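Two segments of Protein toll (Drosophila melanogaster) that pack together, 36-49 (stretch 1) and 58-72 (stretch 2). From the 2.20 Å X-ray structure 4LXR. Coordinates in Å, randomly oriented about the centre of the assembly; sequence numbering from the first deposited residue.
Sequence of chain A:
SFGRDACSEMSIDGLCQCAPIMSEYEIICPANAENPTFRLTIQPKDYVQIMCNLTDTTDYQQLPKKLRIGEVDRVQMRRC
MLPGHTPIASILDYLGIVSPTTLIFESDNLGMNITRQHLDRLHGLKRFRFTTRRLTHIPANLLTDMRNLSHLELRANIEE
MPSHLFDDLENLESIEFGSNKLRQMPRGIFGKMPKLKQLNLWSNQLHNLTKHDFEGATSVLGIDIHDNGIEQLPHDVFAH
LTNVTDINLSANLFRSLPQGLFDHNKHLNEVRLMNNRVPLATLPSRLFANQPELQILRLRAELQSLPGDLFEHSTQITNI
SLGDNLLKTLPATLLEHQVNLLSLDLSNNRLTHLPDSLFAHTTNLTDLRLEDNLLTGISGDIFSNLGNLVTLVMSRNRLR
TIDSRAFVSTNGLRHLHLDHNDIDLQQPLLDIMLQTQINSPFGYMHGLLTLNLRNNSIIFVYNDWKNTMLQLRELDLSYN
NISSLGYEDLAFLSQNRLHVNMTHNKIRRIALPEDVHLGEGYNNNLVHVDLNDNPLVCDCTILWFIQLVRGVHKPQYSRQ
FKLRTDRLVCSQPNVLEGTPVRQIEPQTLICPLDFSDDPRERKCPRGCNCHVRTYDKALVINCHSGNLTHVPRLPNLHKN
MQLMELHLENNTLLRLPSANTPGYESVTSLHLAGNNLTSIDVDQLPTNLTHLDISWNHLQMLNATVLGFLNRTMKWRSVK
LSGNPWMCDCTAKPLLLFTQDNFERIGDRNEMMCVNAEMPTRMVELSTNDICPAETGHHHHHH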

# COMPACT_ATOMS: atom_id res chain seq x y z
N PRO A 36 -20.39 -10.31 -36.02
CA PRO A 36 -21.83 -10.12 -36.24
C PRO A 36 -22.18 -8.69 -36.63
O PRO A 36 -21.53 -7.74 -36.18
N THR A 37 -23.21 -8.56 -37.47
CA THR A 37 -23.70 -7.26 -37.91
C THR A 37 -24.26 -6.52 -36.70
O THR A 37 -24.08 -5.31 -36.55
N PHE A 38 -24.95 -7.28 -35.84
CA PHE A 38 -25.56 -6.74 -34.64
C PHE A 38 -25.25 -7.59 -33.44
O PHE A 38 -25.24 -8.82 -33.50
N ARG A 39 -24.98 -6.92 -32.33
CA ARG A 39 -24.84 -7.58 -31.06
C ARG A 39 -25.69 -6.79 -30.09
O ARG A 39 -25.39 -5.64 -29.80
N LEU A 40 -26.76 -7.40 -29.61
CA LEU A 40 -27.67 -6.71 -28.71
C LEU A 40 -27.53 -7.20 -27.29
O LEU A 40 -27.51 -8.40 -27.03
N THR A 41 -27.46 -6.26 -26.36
CA THR A 41 -27.47 -6.60 -24.94
C THR A 41 -28.76 -6.06 -24.34
O THR A 41 -29.03 -4.86 -24.38
N ILE A 42 -29.55 -6.97 -23.79
CA ILE A 42 -30.85 -6.63 -23.25
C ILE A 42 -30.89 -6.87 -21.75
O ILE A 42 -30.61 -7.99 -21.27
N GLN A 43 -31.20 -5.82 -21.01
CA GLN A 43 -31.47 -5.89 -19.58
C GLN A 43 -32.89 -5.36 -19.39
O GLN A 43 -33.11 -4.15 -19.32
N PRO A 44 -33.87 -6.29 -19.32
CA PRO A 44 -35.31 -6.03 -19.39
C PRO A 44 -35.78 -4.89 -18.49
O PRO A 44 -35.43 -4.89 -17.31
N LYS A 45 -36.53 -3.94 -19.06
CA LYS A 45 -37.03 -2.74 -18.37
C LYS A 45 -35.95 -1.69 -18.14
O LYS A 45 -36.27 -0.52 -17.93
N ASP A 46 -34.69 -2.10 -18.17
CA ASP A 46 -33.59 -1.18 -17.86
C ASP A 46 -32.99 -0.55 -19.11
O ASP A 46 -33.11 0.66 -19.34
N TYR A 47 -32.34 -1.36 -19.93
CA TYR A 47 -31.71 -0.83 -21.12
C TYR A 47 -31.55 -1.87 -22.23
O TYR A 47 -31.57 -3.08 -21.99
N VAL A 48 -31.42 -1.37 -23.45
CA VAL A 48 -31.01 -2.19 -24.57
C VAL A 48 -29.82 -1.51 -25.23
O VAL A 48 -29.86 -0.32 -25.52
N GLN A 49 -28.72 -2.25 -25.41
CA GLN A 49 -27.62 -1.76 -26.22
C GLN A 49 -27.62 -2.42 -27.59
O GLN A 49 -27.69 -3.64 -27.70
N THR A 58 -28.60 -0.96 -45.68
CA THR A 58 -29.38 -2.18 -45.92
C THR A 58 -29.08 -3.31 -44.90
O THR A 58 -29.86 -4.25 -44.78
N ASP A 59 -27.95 -3.21 -44.19
CA ASP A 59 -27.60 -4.23 -43.19
C ASP A 59 -28.63 -4.33 -42.06
O ASP A 59 -28.73 -5.36 -41.40
N TYR A 60 -29.40 -3.26 -41.84
CA TYR A 60 -30.47 -3.28 -40.83
C TYR A 60 -31.50 -4.39 -41.05
O TYR A 60 -32.31 -4.68 -40.18
N GLN A 61 -31.46 -4.99 -42.24
CA GLN A 61 -32.30 -6.13 -42.60
C GLN A 61 -31.96 -7.34 -41.73
O GLN A 61 -32.77 -8.26 -41.58
N GLN A 62 -30.75 -7.36 -41.17
CA GLN A 62 -30.32 -8.50 -40.38
C GLN A 62 -30.65 -8.33 -38.90
O GLN A 62 -30.12 -9.06 -38.07
N LEU A 63 -31.50 -7.36 -38.58
CA LEU A 63 -31.95 -7.16 -37.21
C LEU A 63 -32.78 -8.38 -36.84
O LEU A 63 -33.37 -9.00 -37.71
N PRO A 64 -32.82 -8.75 -35.55
CA PRO A 64 -33.73 -9.83 -35.17
C PRO A 64 -35.19 -9.43 -35.44
O PRO A 64 -35.52 -8.25 -35.32
N LYS A 65 -36.03 -10.38 -35.83
CA LYS A 65 -37.45 -10.12 -36.09
C LYS A 65 -38.31 -10.49 -34.89
O LYS A 65 -38.06 -11.51 -34.24
N LYS A 66 -39.32 -9.67 -34.61
CA LYS A 66 -40.28 -9.93 -33.54
C LYS A 66 -39.67 -10.01 -32.13
O LYS A 66 -40.04 -10.87 -31.34
N LEU A 67 -38.75 -9.10 -31.82
CA LEU A 67 -38.09 -9.14 -30.52
C LEU A 67 -39.04 -8.85 -29.36
O LEU A 67 -38.96 -9.48 -28.31
N ARG A 68 -39.94 -7.89 -29.58
CA ARG A 68 -40.85 -7.40 -28.54
C ARG A 68 -40.15 -7.06 -27.23
O ARG A 68 -40.47 -7.61 -26.18
N ILE A 69 -39.18 -6.16 -27.28
CA ILE A 69 -38.43 -5.81 -26.07
C ILE A 69 -39.33 -5.23 -24.97
O ILE A 69 -39.21 -5.59 -23.81
N GLY A 70 -40.26 -4.35 -25.34
CA GLY A 70 -41.18 -3.78 -24.36
C GLY A 70 -40.68 -2.46 -23.79
O GLY A 70 -39.80 -1.81 -24.37
N GLU A 71 -41.24 -2.05 -22.66
CA GLU A 71 -40.80 -0.81 -22.04
C GLU A 71 -39.35 -0.89 -21.56
O GLU A 71 -38.94 -1.84 -20.90
N VAL A 72 -38.56 0.13 -21.89
CA VAL A 72 -37.17 0.13 -21.48
C VAL A 72 -36.70 1.58 -21.27
O VAL A 72 -37.11 2.48 -22.00

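A single methyl group sits squarely on an aromatic face: Leu63 CD1 lies 3.4 Å from the centroid of the Phe38 ring, whose nearest atom, CE1, is 3.5 Å from that CD1, and the approach is only 9° off the ring normal. Leu63 gets there with side-chain angles between the usual wells (chi1 -114°, chi2 14°); its CA-to-CB bond points sideways, yet its end comes nearer to the strand. Phe38 (chi1 m, chi2 -78°) points toward stretch 2 and is buried among the residues of the 3-10 segment and the turn that follows. The carbonyl Asp59 O lies at the ring edge, near its plane, 3.3 Å from Phe38 CE2, where the ring's hydrogens offer slight positive charge. Phe38 CZ touches Tyr60 CD1 at 3.5 Å; the two rings are inclined by 29° with centroids 5.7 Å apart, so they are slid past one another and barely overlap. Tyr60 (m) starts away from the strand and reaches back with its ring, while its hydroxyl is hydrogen-bonded elsewhere in the structure.

Beside this aromatic cluster is the one hydrogen bond between the stretches: Thr37 OG1 donates to Gln62 OE1 at 2.6 Å, a short bond made by two side chains that both point toward each other's stretch (Thr37 chi1 m; Gln62 m, t, 47°). The methyl Thr37 CG2 meets Asp59 CB at 3.8 Å.

Along strand 38-43 the side chains alternate. Phe38, Leu40 and Ile42 face stretch 2, whereas Arg39 and Thr41 are out of its reach. Leu40 (chi1 m, chi2 p) spreads its two methyls over different neighbours, CD1 against Pro64 CD and CD2 against Leu67 CD1, each at 4.0 Å. Leu67, with chi1 off-well at -109°, also meets the next inward residue, its CD1 4.0 Å from Ile42 CD1. Ile42 and Ile69 share the m, t rotamer and touch end to end, CD1 to CD1, at 3.9 Å. Val48 (p), from the second strand, adds its CG2 to Ile69 CD1 at 3.8 Å, so Ile69 is held by both strands of the hairpin.

Val72 (p) closes the far end. Its CG2 packs on the backbone of the turn, 3.3 Å from Tyr47 N and 3.5 Å from Asp46 C, and its CG1 lies 4.1 Å from Val48 CG1. Nearby, Lys45 CA approaches Glu71 O at 3.3 Å in a nearly straight CA-H...O contact, while the CA-to-CB bond of Lys45 points away and its side chain is extended beyond chi1 (m, t, t, t).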

# COMPACT_ATOMS: atom_id res chain seq x y z
CB PRO A 36 -22.45 -10.47 -34.88
CG PRO A 36 -21.34 -10.31 -33.90
CD PRO A 36 -20.09 -10.69 -34.63
CB THR A 37 -24.78 -7.41 -38.99
OG1 THR A 37 -24.29 -8.24 -40.05
CG2 THR A 37 -25.14 -6.08 -39.57
CB PHE A 38 -27.07 -6.64 -34.80
CG PHE A 38 -27.48 -5.74 -35.92
CD1 PHE A 38 -27.46 -4.36 -35.77
CD2 PHE A 38 -27.87 -6.26 -37.14
CE1 PHE A 38 -27.84 -3.53 -36.80
CE2 PHE A 38 -28.24 -5.43 -38.18
CZ PHE A 38 -28.22 -4.07 -38.00
CB ARG A 39 -23.38 -7.59 -30.60
CG ARG A 39 -23.14 -8.42 -29.37
CD ARG A 39 -21.69 -8.35 -28.91
NE ARG A 39 -20.75 -8.57 -30.01
CZ ARG A 39 -20.21 -9.76 -30.31
NH1 ARG A 39 -20.52 -10.83 -29.59
NH2 ARG A 39 -19.36 -9.86 -31.32
CB LEU A 40 -29.12 -6.89 -29.16
CG LEU A 40 -29.59 -6.17 -30.43
CD1 LEU A 40 -29.38 -7.05 -31.66
CD2 LEU A 40 -31.05 -5.85 -30.26
CB THR A 41 -26.26 -6.02 -24.20
OG1 THR A 41 -25.06 -6.50 -24.81
CG2 THR A 41 -26.29 -6.41 -22.73
CB ILE A 42 -31.98 -7.44 -23.92
CG1 ILE A 42 -31.92 -7.27 -25.44
CG2 ILE A 42 -33.33 -7.03 -23.37
CD1 ILE A 42 -33.04 -7.99 -26.18
CB GLN A 43 -30.44 -5.05 -18.81
CG GLN A 43 -30.65 -4.99 -17.31
CD GLN A 43 -30.12 -6.22 -16.60
OE1 GLN A 43 -28.94 -6.56 -16.72
NE2 GLN A 43 -30.99 -6.90 -15.87
CB PRO A 44 -35.92 -7.35 -18.92
CG PRO A 44 -34.90 -8.38 -19.30
CD PRO A 44 -33.57 -7.71 -19.08
CB LYS A 45 -37.72 -3.07 -17.04
CG LYS A 45 -38.96 -3.93 -17.16
CD LYS A 45 -39.61 -4.15 -15.80
CE LYS A 45 -40.73 -5.19 -15.87
NZ LYS A 45 -41.26 -5.57 -14.52
CB ASP A 46 -32.51 -1.89 -17.03
CG ASP A 46 -31.45 -0.93 -16.50
OD1 ASP A 46 -31.67 0.30 -16.51
OD2 ASP A 46 -30.39 -1.42 -16.04
CB TYR A 47 -30.36 -0.21 -20.78
CG TYR A 47 -29.23 -1.20 -20.61
CD1 TYR A 47 -29.05 -1.87 -19.40
CD2 TYR A 47 -28.33 -1.43 -21.64
CE1 TYR A 47 -28.00 -2.77 -19.24
CE2 TYR A 47 -27.29 -2.33 -21.49
CZ TYR A 47 -27.13 -3.00 -20.29
OH TYR A 47 -26.09 -3.88 -20.13
CB VAL A 48 -32.17 -2.41 -25.58
CG1 VAL A 48 -32.79 -1.08 -26.02
CG2 VAL A 48 -31.68 -3.19 -26.80
CB GLN A 49 -26.25 -1.96 -25.54
CG GLN A 49 -25.08 -1.51 -26.43
CD GLN A 49 -23.70 -1.77 -25.84
OE1 GLN A 49 -23.13 -2.85 -25.99
NE2 GLN A 49 -23.15 -0.76 -25.18
CB THR A 58 -29.19 -2.73 -47.35
OG1 THR A 58 -27.89 -3.32 -47.48
CG2 THR A 58 -29.34 -1.62 -48.37
CB ASP A 59 -26.21 -3.99 -42.60
CG ASP A 59 -25.09 -4.30 -43.57
OD1 ASP A 59 -25.35 -4.94 -44.60
OD2 ASP A 59 -23.94 -3.91 -43.27
CB TYR A 60 -31.15 -1.91 -40.72
CG TYR A 60 -30.34 -0.89 -39.96
CD1 TYR A 60 -30.02 -1.08 -38.62
CD2 TYR A 60 -29.90 0.29 -40.58
CE1 TYR A 60 -29.27 -0.15 -37.92
CE2 TYR A 60 -29.17 1.23 -39.88
CZ TYR A 60 -28.85 1.01 -38.55
OH TYR A 60 -28.11 1.94 -37.86
CB GLN A 61 -32.05 -6.47 -44.06
CG GLN A 61 -33.11 -7.31 -44.73
CD GLN A 61 -32.83 -7.50 -46.21
OE1 GLN A 61 -31.77 -7.12 -46.70
NE2 GLN A 61 -33.78 -8.09 -46.93
CB GLN A 62 -28.82 -8.76 -40.58
CG GLN A 62 -28.44 -9.02 -42.02
CD GLN A 62 -26.96 -8.85 -42.27
OE1 GLN A 62 -26.13 -9.36 -41.52
NE2 GLN A 62 -26.61 -8.14 -43.34
CB LEU A 63 -32.85 -5.92 -37.14
CG LEU A 63 -32.54 -4.61 -36.40
CD1 LEU A 63 -31.09 -4.44 -35.97
CD2 LEU A 63 -33.00 -3.44 -37.27
CB PRO A 64 -33.48 -9.99 -33.67
CG PRO A 64 -32.97 -8.66 -33.23
CD PRO A 64 -32.14 -8.15 -34.38
CB LYS A 65 -37.92 -10.93 -37.30
CG LYS A 65 -37.26 -10.58 -38.61
CD LYS A 65 -37.86 -11.40 -39.75
CE LYS A 65 -37.38 -10.93 -41.12
NZ LYS A 65 -36.04 -11.46 -41.51
CB LYS A 66 -41.09 -11.21 -33.83
CG LYS A 66 -41.94 -11.14 -35.09
CD LYS A 66 -42.96 -10.01 -35.01
CE LYS A 66 -43.94 -10.23 -33.86
NZ LYS A 66 -44.78 -9.03 -33.60
CB LEU A 67 -36.93 -8.16 -30.48
CG LEU A 67 -35.52 -8.73 -30.48
CD1 LEU A 67 -34.55 -7.73 -29.89
CD2 LEU A 67 -35.47 -10.03 -29.73
CB ARG A 68 -42.00 -8.39 -28.30
CG ARG A 68 -42.88 -8.62 -29.52
CD ARG A 68 -44.15 -9.41 -29.18
NE ARG A 68 -45.28 -8.53 -28.85
CZ ARG A 68 -45.82 -8.39 -27.64
NH1 ARG A 68 -46.84 -7.56 -27.46
NH2 ARG A 68 -45.34 -9.08 -26.61
CB ILE A 69 -37.22 -4.89 -26.39
CG1 ILE A 69 -36.21 -5.64 -27.27
CG2 ILE A 69 -36.57 -4.38 -25.11
CD1 ILE A 69 -34.97 -4.87 -27.58
CB GLU A 71 -41.71 -0.38 -20.89
CG GLU A 71 -41.35 1.01 -20.35
CD GLU A 71 -42.42 1.60 -19.44
OE1 GLU A 71 -43.50 0.99 -19.31
OE2 GLU A 71 -42.17 2.69 -18.87
CB VAL A 72 -36.31 -0.66 -22.50
CG1 VAL A 72 -36.03 0.17 -23.76
CG2 VAL A 72 -35.05 -1.14 -21.85